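Local structure of capsid protein (Macrobrachium rosenbergii nodavirus, 5YKU) at residues T28-I33 with T97-T102. The protein forms the shell of the virus particle, and the part described here is its protrusion domain, which makes up the dimeric spikes on the surface. Residues are numbered along the deposited sequence; the frame is centred on the assembly and turned at random.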
loop_
_atom_site.group_PDB
_atom_site.type_symbol
_atom_site.label_atom_id
_atom_site.label_comp_id
_atom_site.label_asym_id
_atom_site.label_seq_id
_atom_site.Cartn_x
_atom_site.Cartn_y
_atom_site.Cartn_z
ATOM N N THR A 28 -12.053 2.585 -10.026
ATOM C CA THR A 28 -10.974 1.720 -10.152
ATOM C C THR A 28 -9.852 2.461 -10.791
ATOM O O THR A 28 -10.049 3.114 -11.877
ATOM C CB THR A 28 -11.284 0.462 -11.016
ATOM O OG1 THR A 28 -12.294 -0.292 -10.321
ATOM C CG2 THR A 28 -10.142 -0.468 -11.256
ATOM N N TYR A 29 -8.659 2.497 -10.227
ATOM C CA TYR A 29 -7.590 3.321 -10.671
ATOM C C TYR A 29 -6.258 2.749 -10.234
ATOM O O TYR A 29 -6.224 1.774 -9.506
ATOM C CB TYR A 29 -7.821 4.742 -10.192
ATOM C CG TYR A 29 -7.858 4.999 -8.656
ATOM C CD1 TYR A 29 -8.947 4.647 -7.934
ATOM C CD2 TYR A 29 -6.826 5.561 -7.993
ATOM C CE1 TYR A 29 -9.111 4.912 -6.597
ATOM C CE2 TYR A 29 -6.861 5.830 -6.652
ATOM C CZ TYR A 29 -8.056 5.566 -5.924
ATOM O OH TYR A 29 -8.169 5.850 -4.591
ATOM N N THR A 30 -5.178 3.305 -10.737
ATOM C CA THR A 30 -3.860 2.866 -10.367
ATOM C C THR A 30 -3.035 3.918 -9.710
ATOM O O THR A 30 -3.288 5.081 -9.824
ATOM C CB THR A 30 -3.106 2.254 -11.526
ATOM O OG1 THR A 30 -2.869 3.293 -12.498
ATOM C CG2 THR A 30 -3.850 1.110 -12.182
ATOM N N GLN A 31 -2.002 3.491 -9.009
ATOM C CA GLN A 31 -0.996 4.360 -8.390
ATOM C C GLN A 31 0.322 3.709 -8.511
ATOM O O GLN A 31 0.482 2.518 -8.168
ATOM C CB GLN A 31 -1.297 4.624 -6.935
ATOM C CG GLN A 31 -0.378 5.606 -6.263
ATOM C CD GLN A 31 -0.871 6.065 -4.925
ATOM O OE1 GLN A 31 -2.076 6.088 -4.673
ATOM N NE2 GLN A 31 -0.032 6.497 -4.046
ATOM N N ASP A 32 1.350 4.422 -8.930
ATOM C CA ASP A 32 2.725 3.959 -8.936
ATOM C C ASP A 32 3.470 4.429 -7.760
ATOM O O ASP A 32 3.578 5.658 -7.540
ATOM C CB ASP A 32 3.443 4.467 -10.256
ATOM C CG ASP A 32 2.948 3.904 -11.486
ATOM O OD1 ASP A 32 2.127 2.995 -11.524
ATOM O OD2 ASP A 32 3.512 4.308 -12.594
ATOM N N ILE A 33 3.904 3.538 -6.912
ATOM C CA ILE A 33 4.821 3.880 -5.820
ATOM C C ILE A 33 6.178 3.959 -6.431
ATOM O O ILE A 33 6.593 3.073 -7.224
ATOM C CB ILE A 33 4.750 2.865 -4.683
ATOM C CG1 ILE A 33 3.363 2.862 -4.057
ATOM C CG2 ILE A 33 5.806 3.110 -3.610
ATOM C CD1 ILE A 33 3.163 1.997 -2.803
ATOM N N THR A 97 3.335 -0.725 -9.446
ATOM C CA THR A 97 2.021 -0.232 -9.743
ATOM C C THR A 97 0.992 -1.042 -9.006
ATOM O O THR A 97 1.019 -2.267 -8.984
ATOM C CB THR A 97 1.722 -0.325 -11.233
ATOM O OG1 THR A 97 2.675 0.482 -11.963
ATOM C CG2 THR A 97 0.330 0.165 -11.592
ATOM N N PHE A 98 0.055 -0.382 -8.391
ATOM C CA PHE A 98 -1.103 -0.934 -7.651
ATOM C C PHE A 98 -2.397 -0.529 -8.247
ATOM O O PHE A 98 -2.515 0.575 -8.777
ATOM C CB PHE A 98 -1.055 -0.459 -6.171
ATOM C CG PHE A 98 0.187 -0.949 -5.470
ATOM C CD1 PHE A 98 1.409 -0.254 -5.608
ATOM C CD2 PHE A 98 0.170 -2.047 -4.670
ATOM C CE1 PHE A 98 2.566 -0.752 -5.021
ATOM C CE2 PHE A 98 1.334 -2.521 -4.083
ATOM C CZ PHE A 98 2.532 -1.878 -4.257
ATOM N N THR A 99 -3.345 -1.426 -8.154
ATOM C CA THR A 99 -4.730 -1.167 -8.571
ATOM C C THR A 99 -5.598 -0.996 -7.373
ATOM O O THR A 99 -5.601 -1.869 -6.459
ATOM C CB THR A 99 -5.283 -2.284 -9.442
ATOM O OG1 THR A 99 -4.507 -2.275 -10.676
ATOM C CG2 THR A 99 -6.724 -2.028 -9.852
ATOM N N LEU A 100 -6.267 0.085 -7.242
ATOM C CA LEU A 100 -7.165 0.469 -6.215
ATOM C C LEU A 100 -8.586 0.403 -6.670
ATOM O O LEU A 100 -8.940 0.910 -7.731
ATOM C CB LEU A 100 -6.898 1.866 -5.673
ATOM C CG LEU A 100 -5.482 2.114 -5.073
ATOM C CD1 LEU A 100 -4.517 2.541 -6.193
ATOM C CD2 LEU A 100 -5.514 3.131 -3.978
ATOM N N VAL A 101 -9.451 -0.269 -5.940
ATOM C CA VAL A 101 -10.884 -0.339 -6.186
ATOM C C VAL A 101 -11.582 0.274 -4.990
ATOM O O VAL A 101 -11.388 -0.232 -3.840
ATOM C CB VAL A 101 -11.338 -1.749 -6.451
ATOM C CG1 VAL A 101 -12.881 -1.784 -6.644
ATOM C CG2 VAL A 101 -10.608 -2.439 -7.598
ATOM N N THR A 102 -12.250 1.368 -5.206
ATOM C CA THR A 102 -12.889 2.125 -4.120
ATOM C C THR A 102 -14.362 2.120 -4.270
ATOM O O THR A 102 -14.893 2.246 -5.341
ATOM C CB THR A 102 -12.324 3.502 -3.931
ATOM O OG1 THR A 102 -12.431 4.210 -5.181
ATOM C CG2 THR A 102 -10.839 3.474 -3.543
#
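Two antiparallel neighbours, strand 26-33, outermost within this chain, and strand 96-104, are paired here at the edge of the antiparallel sheet of the protrusion domain. Y29 faces L100 and Q31 faces F98 in hydrogen-bonded pairs, each closed by two backbone bonds; L100 N reaches Y29 O at 2.8 Å, and F98 N reaches Q31 O at 2.9 Å with an N-H...O angle of 169°. Between and beyond them T28-V101, T30-T99 and D32-T97 form non-hydrogen-bonded pairs, their side chains on the opposite face. That face is mostly polar and beta-branched, a choice suited to extended backbone with solvent nearby. At its end D32 and T97 lie side by side: T97 OG1 donates to D32 OD1 at 2.6 Å, meeting it from well above the carboxylate plane. The D32 side chain also lies about 4 Å from a bound zinc ion, whose positive charge would probably help to stabilise the carboxylate.

The other face is mixed, aromatic and aliphatic groups beside polar ends. Y29 CG sits between its backbone N and carbonyl carbon (chi1 62°), which brings the ring across the strand so that L100 CB rests over its flat face, 3.9 Å from the centroid, a CH-pi contact. T102 OG1 meets the ring at its edge, 3.7 Å from Y29 CE1. Leucine suits this place because its branches spread along the neighbour: L100 CD2 approaches Y29 OH, while CD1 lies against Q31 CB. Farther along, I33 CD1 packs obliquely on F98 CE1 at 3.6 Å.

The end of strand 10-18 and the loop after it cover this face: tyrosine's hydroxyl, Y29 OH, bonds V20 O, the extended glutamine offers acceptor OE1 to V20 N and donor NE2 to N18 O, and W19 sits edge-to-face with F98. Beyond strand 96-104 the sheet continues into strand 57-63, while I33 and F98 both reach I44 of strand 41-47.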